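Local coordinates for lysyl-trna-dependent l-ysyl-phosphatidylgycerol synthase (Bacillus licheniformis, PDB 4V36), which transfers lysine from lysyl-tRNA to phosphatidylglycerol, making the lysyl-phosphatidylglycerol linked to bacterial resistance, at residues A[148-153]-A[242-247]; A[218-223]-A[253-258]; A[131-136]-A[301-306]; A[118-123]-A[305-310]. One frame throughout, in Å; residues are numbered along the deposited sequence.

Contact 1 (A[148-153]-A[242-247]); sequences YTFHVE and IYLFQW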
loop_
_atom_site.group_PDB
_atom_site.type_symbol
_atom_site.label_atom_id
_atom_site.label_comp_id
_atom_site.label_asym_id
_atom_site.label_seq_id
_atom_site.Cartn_x
_atom_site.Cartn_y
_atom_site.Cartn_z
ATOM N N TYR A 148 19.154 18.566 9.478
ATOM C CA TYR A 148 18.354 17.983 8.407
ATOM C C TYR A 148 17.018 18.708 8.286
ATOM O O TYR A 148 16.403 19.064 9.291
ATOM C CB TYR A 148 18.135 16.486 8.644
ATOM C CG TYR A 148 19.371 15.653 8.392
ATOM C CD1 TYR A 148 20.308 15.447 9.395
ATOM C CD2 TYR A 148 19.607 15.085 7.146
ATOM C CE1 TYR A 148 21.443 14.691 9.167
ATOM C CE2 TYR A 148 20.739 14.328 6.910
ATOM C CZ TYR A 148 21.654 14.135 7.923
ATOM O OH TYR A 148 22.782 13.383 7.690
ATOM N N THR A 149 16.579 18.930 7.051
ATOM C CA THR A 149 15.335 19.650 6.805
ATOM C C THR A 149 14.354 18.816 5.989
ATOM O O THR A 149 14.750 18.079 5.085
ATOM C CB THR A 149 15.592 20.985 6.084
ATOM O OG1 THR A 149 16.384 20.753 4.912
ATOM C CG2 THR A 149 16.329 21.952 7.000
ATOM N N PHE A 150 13.073 18.943 6.317
ATOM C CA PHE A 150 12.021 18.160 5.679
ATOM C C PHE A 150 11.164 19.040 4.773
ATOM O O PHE A 150 10.657 20.075 5.205
ATOM C CB PHE A 150 11.160 17.480 6.744
ATOM C CG PHE A 150 10.070 16.614 6.190
ATOM C CD1 PHE A 150 10.350 15.345 5.710
ATOM C CD2 PHE A 150 8.761 17.060 6.164
ATOM C CE1 PHE A 150 9.346 14.544 5.207
ATOM C CE2 PHE A 150 7.753 16.263 5.661
ATOM C CZ PHE A 150 8.047 15.003 5.184
ATOM N N HIS A 151 11.005 18.628 3.518
ATOM C CA HIS A 151 10.263 19.422 2.543
ATOM C C HIS A 151 9.316 18.565 1.709
ATOM O O HIS A 151 9.646 17.440 1.336
ATOM C CB HIS A 151 11.226 20.167 1.616
ATOM C CG HIS A 151 12.216 21.029 2.335
ATOM N ND1 HIS A 151 11.916 22.302 2.771
ATOM C CD2 HIS A 151 13.503 20.804 2.690
ATOM C CE1 HIS A 151 12.974 22.822 3.365
ATOM N NE2 HIS A 151 13.951 21.934 3.329
ATOM N N VAL A 152 8.139 19.108 1.416
ATOM C CA VAL A 152 7.180 18.432 0.550
ATOM C C VAL A 152 7.054 19.168 -0.781
ATOM O O VAL A 152 6.659 20.333 -0.823
ATOM C CB VAL A 152 5.793 18.323 1.212
ATOM C CG1 VAL A 152 4.770 17.790 0.217
ATOM C CG2 VAL A 152 5.861 17.434 2.443
ATOM N N GLU A 153 7.397 18.481 -1.866
ATOM C CA GLU A 153 7.379 19.090 -3.192
ATOM C C GLU A 153 6.121 18.711 -3.969
ATOM O O GLU A 153 5.574 17.623 -3.795
ATOM C CB GLU A 153 8.626 18.683 -3.981
ATOM C CG GLU A 153 9.934 18.919 -3.241
ATOM C CD GLU A 153 10.213 20.389 -2.996
ATOM O OE1 GLU A 153 9.739 21.230 -3.789
ATOM O OE2 GLU A 153 10.908 20.704 -2.007
ATOM N N ILE A 242 8.246 10.749 11.883
ATOM C CA ILE A 242 8.063 11.857 12.814
ATOM C C ILE A 242 7.845 13.161 12.049
ATOM O O ILE A 242 6.925 13.922 12.352
ATOM C CB ILE A 242 9.266 12.006 13.766
ATOM C CG1 ILE A 242 9.346 10.809 14.715
ATOM C CG2 ILE A 242 9.159 13.291 14.569
ATOM C CD1 ILE A 242 10.587 10.802 15.581
ATOM N N TYR A 243 8.690 13.405 11.052
ATOM C CA TYR A 243 8.540 14.578 10.196
ATOM C C TYR A 243 7.233 14.524 9.411
ATOM O O TYR A 243 6.568 15.544 9.228
ATOM C CB TYR A 243 9.721 14.704 9.232
ATOM C CG TYR A 243 10.994 15.215 9.869
ATOM C CD1 TYR A 243 11.047 16.479 10.441
ATOM C CD2 TYR A 243 12.148 14.444 9.879
ATOM C CE1 TYR A 243 12.208 16.955 11.020
ATOM C CE2 TYR A 243 13.316 14.910 10.455
ATOM C CZ TYR A 243 13.340 16.166 11.022
ATOM O OH TYR A 243 14.500 16.634 11.595
ATOM N N LEU A 244 6.870 13.331 8.948
ATOM C CA LEU A 244 5.626 13.137 8.208
ATOM C C LEU A 244 4.407 13.435 9.071
ATOM O O LEU A 244 3.476 14.108 8.630
ATOM C CB LEU A 244 5.537 11.711 7.665
ATOM C CG LEU A 244 6.235 11.432 6.333
ATOM C CD1 LEU A 244 6.145 9.956 5.981
ATOM C CD2 LEU A 244 5.630 12.285 5.233
ATOM N N PHE A 245 4.416 12.926 10.300
ATOM C CA PHE A 245 3.295 13.123 11.215
ATOM C C PHE A 245 3.165 14.591 11.614
ATOM O O PHE A 245 2.060 15.090 11.823
ATOM C CB PHE A 245 3.451 12.251 12.463
ATOM C CG PHE A 245 3.378 10.773 12.188
ATOM C CD1 PHE A 245 2.939 10.298 10.962
ATOM C CD2 PHE A 245 3.746 9.857 13.160
ATOM C CE1 PHE A 245 2.876 8.940 10.711
ATOM C CE2 PHE A 245 3.683 8.499 12.915
ATOM C CZ PHE A 245 3.245 8.040 11.689
ATOM N N GLN A 246 4.300 15.275 11.718
ATOM C CA GLN A 246 4.307 16.702 12.021
ATOM C C GLN A 246 3.683 17.496 10.880
ATOM O O GLN A 246 2.868 18.392 11.104
ATOM C CB GLN A 246 5.730 17.194 12.282
ATOM C CG GLN A 246 5.835 18.698 12.476
ATOM C CD GLN A 246 7.265 19.166 12.657
ATOM O OE1 GLN A 246 8.206 18.381 12.551
ATOM N NE2 GLN A 246 7.436 20.454 12.933
ATOM N N TRP A 247 4.072 17.156 9.657
ATOM C CA TRP A 247 3.554 17.821 8.469
ATOM C C TRP A 247 2.071 17.526 8.268
ATOM O O TRP A 247 1.295 18.418 7.925
ATOM C CB TRP A 247 4.350 17.393 7.234
ATOM C CG TRP A 247 3.850 17.991 5.956
ATOM C CD1 TRP A 247 4.206 19.196 5.420
ATOM C CD2 TRP A 247 2.907 17.411 5.049
ATOM N NE1 TRP A 247 3.540 19.400 4.235
ATOM C CE2 TRP A 247 2.738 18.319 3.985
ATOM C CE3 TRP A 247 2.190 16.210 5.032
ATOM C CZ2 TRP A 247 1.879 18.066 2.918
ATOM C CZ3 TRP A 247 1.339 15.961 3.973
ATOM C CH2 TRP A 247 1.190 16.884 2.930
#

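Contact 2 (A[218-223]-A[253-258]); sequences EGEISI and YTAFNM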
loop_
_atom_site.group_PDB
_atom_site.type_symbol
_atom_site.label_atom_id
_atom_site.label_comp_id
_atom_site.label_asym_id
_atom_site.label_seq_id
_atom_site.Cartn_x
_atom_site.Cartn_y
_atom_site.Cartn_z
ATOM N N GLU A 218 -11.275 10.060 5.075
ATOM C CA GLU A 218 -11.569 11.257 5.854
ATOM C C GLU A 218 -10.364 12.189 5.871
ATOM O O GLU A 218 -10.076 12.863 4.884
ATOM C CB GLU A 218 -11.974 10.888 7.282
ATOM N N GLY A 219 -9.664 12.222 6.998
ATOM C CA GLY A 219 -8.454 13.013 7.113
ATOM C C GLY A 219 -7.239 12.113 7.191
ATOM O O GLY A 219 -6.337 12.337 7.997
ATOM N N GLU A 220 -7.221 11.088 6.346
ATOM C CA GLU A 220 -6.155 10.095 6.374
ATOM C C GLU A 220 -5.252 10.187 5.149
ATOM O O GLU A 220 -5.727 10.290 4.018
ATOM C CB GLU A 220 -6.747 8.686 6.481
ATOM C CG GLU A 220 -5.723 7.570 6.343
ATOM C CD GLU A 220 -6.328 6.194 6.542
ATOM O OE1 GLU A 220 -7.273 6.068 7.349
ATOM O OE2 GLU A 220 -5.859 5.238 5.886
ATOM N N ILE A 221 -3.946 10.161 5.389
ATOM C CA ILE A 221 -2.965 10.078 4.317
ATOM C C ILE A 221 -2.013 8.918 4.563
ATOM O O ILE A 221 -2.071 8.263 5.603
ATOM C CB ILE A 221 -2.140 11.370 4.179
ATOM C CG1 ILE A 221 -1.572 11.785 5.538
ATOM C CG2 ILE A 221 -2.980 12.478 3.577
ATOM C CD1 ILE A 221 -0.606 12.946 5.471
ATOM N N SER A 222 -1.138 8.674 3.596
ATOM C CA SER A 222 -0.096 7.671 3.744
ATOM C C SER A 222 0.968 7.867 2.680
ATOM O O SER A 222 0.857 8.748 1.829
ATOM C CB SER A 222 -0.671 6.260 3.646
ATOM O OG SER A 222 -0.489 5.725 2.346
ATOM N N ILE A 223 1.999 7.035 2.737
ATOM C CA ILE A 223 3.033 7.041 1.721
ATOM C C ILE A 223 3.103 5.674 1.061
ATOM O O ILE A 223 2.510 4.709 1.542
ATOM C CB ILE A 223 4.404 7.406 2.305
ATOM C CG1 ILE A 223 4.800 6.395 3.379
ATOM C CG2 ILE A 223 4.380 8.811 2.880
ATOM C CD1 ILE A 223 6.148 6.666 3.994
ATOM N N TYR A 253 -4.608 16.920 8.608
ATOM C CA TYR A 253 -4.967 15.513 8.483
ATOM C C TYR A 253 -5.149 14.885 9.860
ATOM O O TYR A 253 -4.474 15.261 10.818
ATOM C CB TYR A 253 -3.909 14.752 7.684
ATOM C CG TYR A 253 -3.776 15.219 6.252
ATOM C CD1 TYR A 253 -4.801 15.019 5.338
ATOM C CD2 TYR A 253 -2.622 15.857 5.814
ATOM C CE1 TYR A 253 -4.683 15.446 4.028
ATOM C CE2 TYR A 253 -2.496 16.284 4.504
ATOM C CZ TYR A 253 -3.529 16.075 3.616
ATOM O OH TYR A 253 -3.408 16.500 2.312
ATOM N N THR A 254 -6.064 13.926 9.951
ATOM C CA THR A 254 -6.417 13.318 11.230
ATOM C C THR A 254 -5.646 12.026 11.490
ATOM O O THR A 254 -5.223 11.763 12.616
ATOM C CB THR A 254 -7.931 13.021 11.303
ATOM O OG1 THR A 254 -8.670 14.216 11.020
ATOM C CG2 THR A 254 -8.313 12.511 12.684
ATOM N N ALA A 255 -5.459 11.224 10.447
ATOM C CA ALA A 255 -4.825 9.919 10.604
ATOM C C ALA A 255 -3.757 9.658 9.545
ATOM O O ALA A 255 -3.741 10.293 8.490
ATOM C CB ALA A 255 -5.877 8.819 10.567
ATOM N N PHE A 256 -2.866 8.717 9.840
ATOM C CA PHE A 256 -1.840 8.304 8.891
ATOM C C PHE A 256 -1.778 6.784 8.798
ATOM O O PHE A 256 -1.760 6.090 9.814
ATOM C CB PHE A 256 -0.472 8.863 9.289
ATOM C CG PHE A 256 0.570 8.743 8.210
ATOM C CD1 PHE A 256 1.287 7.568 8.042
ATOM C CD2 PHE A 256 0.834 9.807 7.365
ATOM C CE1 PHE A 256 2.243 7.457 7.049
ATOM C CE2 PHE A 256 1.789 9.703 6.370
ATOM C CZ PHE A 256 2.494 8.526 6.212
ATOM N N ASN A 257 -1.746 6.273 7.573
ATOM C CA ASN A 257 -1.639 4.838 7.345
ATOM C C ASN A 257 -0.181 4.441 7.148
ATOM O O ASN A 257 0.431 4.784 6.140
ATOM C CB ASN A 257 -2.478 4.427 6.131
ATOM C CG ASN A 257 -2.696 2.926 6.045
ATOM O OD1 ASN A 257 -1.905 2.134 6.558
ATOM N ND2 ASN A 257 -3.777 2.527 5.384
ATOM N N MET A 258 0.375 3.719 8.116
ATOM C CA MET A 258 1.773 3.308 8.047
ATOM C C MET A 258 1.957 2.025 7.243
ATOM O O MET A 258 3.052 1.470 7.187
ATOM C CB MET A 258 2.347 3.119 9.452
ATOM C CG MET A 258 2.416 4.390 10.274
ATOM S SD MET A 258 3.363 4.155 11.789
ATOM C CE MET A 258 4.968 3.732 11.118
#

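Contact 3 (A[131-136]-A[301-306]); sequences KKRAGL and KYKPVW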
loop_
_atom_site.group_PDB
_atom_site.type_symbol
_atom_site.label_atom_id
_atom_site.label_comp_id
_atom_site.label_asym_id
_atom_site.label_seq_id
_atom_site.Cartn_x
_atom_site.Cartn_y
_atom_site.Cartn_z
ATOM N N LYS A 131 6.585 10.052 28.203
ATOM C CA LYS A 131 7.613 9.598 29.132
ATOM C C LYS A 131 8.375 8.405 28.563
ATOM O O LYS A 131 9.576 8.260 28.787
ATOM C CB LYS A 131 6.994 9.233 30.482
ATOM N N LYS A 132 7.667 7.556 27.826
ATOM C CA LYS A 132 8.279 6.391 27.199
ATOM C C LYS A 132 8.738 6.718 25.782
ATOM O O LYS A 132 9.389 5.906 25.124
ATOM C CB LYS A 132 7.302 5.214 27.179
ATOM N N ARG A 133 8.395 7.917 25.321
ATOM C CA ARG A 133 8.759 8.361 23.979
ATOM C C ARG A 133 10.114 9.062 23.967
ATOM O O ARG A 133 10.346 9.970 23.168
ATOM C CB ARG A 133 7.683 9.293 23.416
ATOM C CG ARG A 133 6.357 8.607 23.132
ATOM C CD ARG A 133 6.469 7.658 21.949
ATOM N NE ARG A 133 5.236 6.907 21.733
ATOM C CZ ARG A 133 4.186 7.370 21.062
ATOM N NH1 ARG A 133 4.214 8.589 20.540
ATOM N NH2 ARG A 133 3.106 6.616 20.915
ATOM N N ALA A 134 11.006 8.637 24.856
ATOM C CA ALA A 134 12.337 9.224 24.946
ATOM C C ALA A 134 13.203 8.791 23.770
ATOM O O ALA A 134 14.142 9.489 23.386
ATOM C CB ALA A 134 12.997 8.844 26.261
ATOM N N GLY A 135 12.883 7.633 23.202
ATOM C CA GLY A 135 13.624 7.109 22.071
ATOM C C GLY A 135 13.366 7.894 20.800
ATOM O O GLY A 135 14.300 8.297 20.107
ATOM N N LEU A 136 12.091 8.114 20.495
ATOM C CA LEU A 136 11.704 8.844 19.293
ATOM C C LEU A 136 12.116 10.310 19.369
ATOM O O LEU A 136 12.518 10.903 18.368
ATOM C CB LEU A 136 10.195 8.736 19.063
ATOM C CG LEU A 136 9.650 7.340 18.761
ATOM C CD1 LEU A 136 8.143 7.386 18.541
ATOM C CD2 LEU A 136 10.357 6.742 17.555
ATOM N N LYS A 301 4.993 0.823 18.150
ATOM C CA LYS A 301 5.505 1.806 19.104
ATOM C C LYS A 301 4.942 3.204 18.846
ATOM O O LYS A 301 5.167 4.126 19.630
ATOM C CB LYS A 301 7.034 1.842 19.070
ATOM C CG LYS A 301 7.628 2.408 17.793
ATOM C CD LYS A 301 9.148 2.437 17.873
ATOM C CE LYS A 301 9.759 3.087 16.643
ATOM N NZ LYS A 301 9.440 2.338 15.396
ATOM N N TYR A 302 4.213 3.355 17.746
ATOM C CA TYR A 302 3.523 4.604 17.453
ATOM C C TYR A 302 2.092 4.551 17.979
ATOM O O TYR A 302 1.298 5.460 17.736
ATOM C CB TYR A 302 3.533 4.891 15.951
ATOM C CG TYR A 302 4.900 5.239 15.406
ATOM C CD1 TYR A 302 5.394 6.532 15.497
ATOM C CD2 TYR A 302 5.695 4.274 14.802
ATOM C CE1 TYR A 302 6.644 6.856 15.004
ATOM C CE2 TYR A 302 6.946 4.589 14.303
ATOM C CZ TYR A 302 7.416 5.881 14.408
ATOM O OH TYR A 302 8.661 6.202 13.915
ATOM N N LYS A 303 1.785 3.479 18.706
ATOM C CA LYS A 303 0.454 3.241 19.271
ATOM C C LYS A 303 -0.676 3.447 18.261
ATOM O O LYS A 303 -1.524 4.318 18.448
ATOM C CB LYS A 303 0.224 4.143 20.489
ATOM C CG LYS A 303 0.708 3.558 21.809
ATOM C CD LYS A 303 2.225 3.460 21.868
ATOM C CE LYS A 303 2.685 2.735 23.123
ATOM N NZ LYS A 303 2.163 1.340 23.176
ATOM N N PRO A 304 -0.695 2.641 17.189
ATOM C CA PRO A 304 -1.702 2.835 16.147
ATOM C C PRO A 304 -2.980 2.047 16.402
ATOM O O PRO A 304 -3.009 1.173 17.268
ATOM C CB PRO A 304 -0.997 2.314 14.899
ATOM C CG PRO A 304 -0.173 1.177 15.425
ATOM C CD PRO A 304 0.235 1.550 16.840
ATOM N N VAL A 305 -4.027 2.363 15.648
ATOM C CA VAL A 305 -5.228 1.543 15.630
ATOM C C VAL A 305 -5.124 0.560 14.469
ATOM O O VAL A 305 -5.060 0.966 13.308
ATOM C CB VAL A 305 -6.505 2.388 15.488
ATOM C CG1 VAL A 305 -7.730 1.488 15.439
ATOM C CG2 VAL A 305 -6.613 3.384 16.633
ATOM N N TRP A 306 -5.094 -0.730 14.783
ATOM C CA TRP A 306 -4.890 -1.751 13.762
ATOM C C TRP A 306 -6.143 -1.985 12.927
ATOM O O TRP A 306 -7.236 -2.157 13.464
ATOM C CB TRP A 306 -4.438 -3.064 14.406
ATOM C CG TRP A 306 -3.137 -2.950 15.143
ATOM C CD1 TRP A 306 -2.961 -2.925 16.496
ATOM C CD2 TRP A 306 -1.831 -2.834 14.566
ATOM N NE1 TRP A 306 -1.625 -2.805 16.798
ATOM C CE2 TRP A 306 -0.911 -2.748 15.630
ATOM C CE3 TRP A 306 -1.351 -2.797 13.253
ATOM C CZ2 TRP A 306 0.461 -2.628 15.422
ATOM C CZ3 TRP A 306 0.011 -2.677 13.049
ATOM C CH2 TRP A 306 0.901 -2.594 14.128
#

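Contact 4 (A[118-123]-A[305-310]); sequences EAIVDL and VWRGKY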
loop_
_atom_site.group_PDB
_atom_site.type_symbol
_atom_site.label_atom_id
_atom_site.label_comp_id
_atom_site.label_asym_id
_atom_site.label_seq_id
_atom_site.Cartn_x
_atom_site.Cartn_y
_atom_site.Cartn_z
ATOM N N GLU A 118 -3.178 -2.967 9.134
ATOM C CA GLU A 118 -2.597 -1.670 8.815
ATOM C C GLU A 118 -2.493 -0.805 10.064
ATOM O O GLU A 118 -3.451 -0.683 10.826
ATOM C CB GLU A 118 -3.426 -0.951 7.748
ATOM C CG GLU A 118 -3.314 -1.548 6.356
ATOM C CD GLU A 118 -4.108 -0.768 5.327
ATOM O OE1 GLU A 118 -5.004 0.006 5.726
ATOM O OE2 GLU A 118 -3.835 -0.926 4.119
ATOM N N ALA A 119 -1.326 -0.205 10.267
ATOM C CA ALA A 119 -1.109 0.673 11.408
ATOM C C ALA A 119 -1.636 2.072 11.117
ATOM O O ALA A 119 -1.084 2.794 10.287
ATOM C CB ALA A 119 0.367 0.724 11.767
ATOM N N ILE A 120 -2.709 2.450 11.805
ATOM C CA ILE A 120 -3.308 3.767 11.628
ATOM C C ILE A 120 -3.006 4.659 12.826
ATOM O O ILE A 120 -3.521 4.438 13.920
ATOM C CB ILE A 120 -4.832 3.676 11.439
ATOM C CG1 ILE A 120 -5.175 2.617 10.390
ATOM C CG2 ILE A 120 -5.403 5.033 11.055
ATOM C CD1 ILE A 120 -4.543 2.866 9.039
ATOM N N VAL A 121 -2.170 5.670 12.609
ATOM C CA VAL A 121 -1.735 6.550 13.686
ATOM C C VAL A 121 -2.585 7.813 13.773
ATOM O O VAL A 121 -2.743 8.535 12.789
ATOM C CB VAL A 121 -0.258 6.953 13.513
ATOM C CG1 VAL A 121 0.148 7.970 14.567
ATOM C CG2 VAL A 121 0.634 5.727 13.580
ATOM N N ASP A 122 -3.130 8.071 14.959
ATOM C CA ASP A 122 -3.881 9.294 15.218
ATOM C C ASP A 122 -2.923 10.480 15.295
ATOM O O ASP A 122 -2.123 10.582 16.223
ATOM C CB ASP A 122 -4.685 9.161 16.515
ATOM C CG ASP A 122 -5.749 10.237 16.666
ATOM O OD1 ASP A 122 -5.589 11.340 16.101
ATOM O OD2 ASP A 122 -6.756 9.976 17.359
ATOM N N LEU A 123 -3.014 11.377 14.317
ATOM C CA LEU A 123 -2.095 12.508 14.225
ATOM C C LEU A 123 -2.366 13.577 15.282
ATOM O O LEU A 123 -1.472 14.343 15.642
ATOM C CB LEU A 123 -2.161 13.132 12.830
ATOM C CG LEU A 123 -1.657 12.254 11.682
ATOM C CD1 LEU A 123 -1.746 12.996 10.358
ATOM C CD2 LEU A 123 -0.232 11.796 11.950
ATOM N N VAL A 305 -4.027 2.363 15.648
ATOM C CA VAL A 305 -5.228 1.543 15.630
ATOM C C VAL A 305 -5.124 0.560 14.469
ATOM O O VAL A 305 -5.060 0.966 13.308
ATOM C CB VAL A 305 -6.505 2.388 15.488
ATOM C CG1 VAL A 305 -7.730 1.488 15.439
ATOM C CG2 VAL A 305 -6.613 3.384 16.633
ATOM N N TRP A 306 -5.094 -0.730 14.783
ATOM C CA TRP A 306 -4.890 -1.751 13.762
ATOM C C TRP A 306 -6.143 -1.985 12.927
ATOM O O TRP A 306 -7.236 -2.157 13.464
ATOM C CB TRP A 306 -4.438 -3.064 14.406
ATOM C CG TRP A 306 -3.137 -2.950 15.143
ATOM C CD1 TRP A 306 -2.961 -2.925 16.496
ATOM C CD2 TRP A 306 -1.831 -2.834 14.566
ATOM N NE1 TRP A 306 -1.625 -2.805 16.798
ATOM C CE2 TRP A 306 -0.911 -2.748 15.630
ATOM C CE3 TRP A 306 -1.351 -2.797 13.253
ATOM C CZ2 TRP A 306 0.461 -2.628 15.422
ATOM C CZ3 TRP A 306 0.011 -2.677 13.049
ATOM C CH2 TRP A 306 0.901 -2.594 14.128
ATOM N N ARG A 307 -5.974 -1.981 11.608
ATOM C CA ARG A 307 -7.070 -2.281 10.693
ATOM C C ARG A 307 -6.716 -3.481 9.821
ATOM O O ARG A 307 -5.820 -3.408 8.979
ATOM C CB ARG A 307 -7.405 -1.068 9.822
ATOM C CG ARG A 307 -8.573 -1.307 8.876
ATOM C CD ARG A 307 -9.200 -0.006 8.394
ATOM N NE ARG A 307 -8.317 0.752 7.514
ATOM C CZ ARG A 307 -7.965 2.017 7.719
ATOM N NH1 ARG A 307 -8.421 2.674 8.777
ATOM N NH2 ARG A 307 -7.158 2.629 6.864
ATOM N N GLY A 308 -7.429 -4.583 10.029
ATOM C CA GLY A 308 -7.125 -5.835 9.360
ATOM C C GLY A 308 -7.382 -5.850 7.865
ATOM O O GLY A 308 -8.333 -5.241 7.375
ATOM N N LYS A 309 -6.515 -6.551 7.141
ATOM C CA LYS A 309 -6.687 -6.768 5.711
ATOM C C LYS A 309 -6.829 -8.264 5.455
ATOM O O LYS A 309 -6.150 -9.072 6.089
ATOM C CB LYS A 309 -5.508 -6.190 4.924
ATOM C CG LYS A 309 -5.167 -4.753 5.286
ATOM C CD LYS A 309 -5.382 -3.810 4.116
ATOM C CE LYS A 309 -6.847 -3.720 3.729
ATOM N NZ LYS A 309 -7.063 -2.746 2.621
ATOM N N TYR A 310 -7.708 -8.635 4.530
ATOM C CA TYR A 310 -8.049 -10.041 4.348
ATOM C C TYR A 310 -7.899 -10.526 2.912
ATOM O O TYR A 310 -8.027 -9.755 1.961
ATOM C CB TYR A 310 -9.483 -10.297 4.818
ATOM C CG TYR A 310 -9.718 -9.972 6.275
ATOM C CD1 TYR A 310 -10.067 -8.687 6.672
ATOM C CD2 TYR A 310 -9.599 -10.952 7.252
ATOM C CE1 TYR A 310 -10.284 -8.386 8.003
ATOM C CE2 TYR A 310 -9.815 -10.660 8.585
ATOM C CZ TYR A 310 -10.157 -9.377 8.955
ATOM O OH TYR A 310 -10.370 -9.085 10.282
#

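Contact 1 (A[148-153]-A[242-247])
F150 and V152 of the outermost strand 149-153 pack against Y243, L244 and W247 of helix 236-251, an apolar strand-on-helix contact at one end of the mixed sheet. The short axes approach to 9.6 Å and cross at -57°, and no hydrogen bond links the two segments. CG of F150 lies anti to the backbone N (chi1 -178°), and the bond from CA to CB already points to the helix. Y243 CB sits over one face of the F150 ring, displaced toward the rim, 3.8 Å from the F150 ring centroid. The two aromatic planes are nearly parallel, 7° apart, but the rings have slid past each other in opposite directions: with 5.7 Å between the F150 and Y243 centroids they barely overlap. The tyrosine methylene makes the closer CH-pi contact, F150 CB being off-centre on the tyrosine ring. At the far end of the ring, F150 CZ meets L244 CD2 at 3.6 Å, the leucine side chain crossing at about a right angle. Two residues on, V152 puts its CG2 over the indole of W247, 3.6 Å from the W247 five-membered ring centroid, a CH-pi contact. On the sheet side, A197 of strand 196-200 touches both F150 and V152. Cohesion therefore rests on CH-pi and dispersion contacts, while Y243 OH is satisfied by E144 of helix 134-145, which precedes strand 149-153.

Contact 2 (A[218-223]-A[253-258])
I221 lies crosswise over Y253, its CG2 above the centre of the tyrosine ring and 3.5 Å from the Y253 ring centroid. CG1 of I221 stands between the backbone N and the carbonyl carbon (chi1 51°), leaving CG2 beside the N and over that ring, while CG1 meets F256 CD2 at 3.6 Å. The F256 ring in turn offers one face to the neighbouring backbone: I221 O and S222 CA both lie above it, offset toward the rim. The frame is a parallel strand pair, strands 220-228 and 255-261, joined through helix 236-251 as a beta-alpha-beta crossover. N257 N donates to I221 O at 2.8 Å (N-H...O 167°), and I221 N to A255 O at 3.1 Å. Where the pairing begins, G219 O accepts from A255 N at 2.8 Å. On the other face of the sheet the extended E220 reaches toward N257, with carboxylate and amide planes 74° apart; the bond from N257 ND2 to E220 OE2 is weak, at 3.5 Å. Their stronger partners lie outside: R307 forms a salt bridge with E220 OE2, N257 ND2 donates to E118 OE1, and N257 OD1 accepts from G259 N.

Contact 3 (A[131-136]-A[301-306])
R133 leaves its backbone with CG anti to the carbonyl carbon (chi1 -68°), and chi2 (-70°) bends the chain at CD; the guanidinium beyond it reaches K301 and K303. It meets K303 at the edge, near its own plane, with R133 NH2 3.4 Å from K303 CD, so the lysine brings aliphatic carbon to the arginine. The ammonium lies farther off, K303 NZ being 5.8 Å from R133 NH2, a spacing that probably limits repulsion between the like charges. K301 O is 3.5 Å from R133 NH2, but the angle is too poor for a hydrogen bond. R133 NH1 also makes a weak hydrogen bond to T127 O. One helical turn along, L136 divides its two methyls between neighbouring side chains: L136 CD1 is 3.9 Å from Y302 CE1, and L136 CD2 is 3.8 Å from K301 CE. Both lysine and tyrosine have their polar ends fixed elsewhere. K301 NZ makes a salt bridge to D238 and a hydrogen bond to F298 O, and Y302 OH is bonded to the same D238 carboxylate oxygen. That shared acceptor on helix 236-251 probably helps hold the two side chains that meet the leucine methyls. With R133 at the N-cap position, the start of helix 134-145 packs on the loop that leads into strand 305-313, within the lysyltransferase C-terminal family region.

Contact 4 (A[118-123]-A[305-310])
E118 and R307 form an antiparallel hydrogen-bonded pair: E118 N gives an almost straight bond to R307 O (2.7 Å, 174° at the hydrogen), and R307 N returns one to E118 O. I120 and V305 repeat the pattern, V305 N reaching I120 O at 2.7 Å. Between them the non-hydrogen-bonded pair A119 and W306 faces the other side of the sheet, where A119 CB lies 3.7 Å from W306 CZ3. On the face carrying E118, I120 and R307, the side chains make a charged cluster with an apolar partner. I120 CD1 comes over one face of the R307 guanidinium, 3.4 Å from R307 NH2. The carboxylate meets that group obliquely, the planes 71° apart, with a salt bridge of 3.6 Å from E118 OE1 to R307 NH2. Its other oxygen is close to aliphatic carbon, E118 OE2 standing 3.3 Å from K309 CD, whereas the ion pair from E118 OE2 to K309 NZ is long at 4.0 Å. R307 NE is buried here with no hydrogen-bond partner, E98 offering a long, weak ion pair. Farther out, E220 takes R307 NH2 in a second salt bridge, N257 ND2 donates to E118 OE1, and Q96 O accepts from K309 NZ. In the sheet, strand 111-122 lies between strands 305-313 and 255-261, with helix 296-300 touching A119 and W306 on the opposite face.

All four contacts reach one mixed sheet. Contacts 2 and 4 are nearest, with centres about 10 Å apart, because strands 255-261 and 111-122 are neighbours in it; M258 N to A119 O and L123 N to T254 O are probable hydrogen bonds joining them. Contact 3 shares V305 and W306 with contact 4. Contact 1, at the sheet's outer strand, has its centre about 21 Å from that of contact 4, yet helix 236-251 connects it to contact 2, F245 and F256 packing together. Along the chain, contacts 3 and 4 bring residues before 137 to the C-terminal strand, enclosing contacts 1 and 2, whose segments alternate. Distant sequence is thereby gathered on one sheet of a lysine-amide-binding protein.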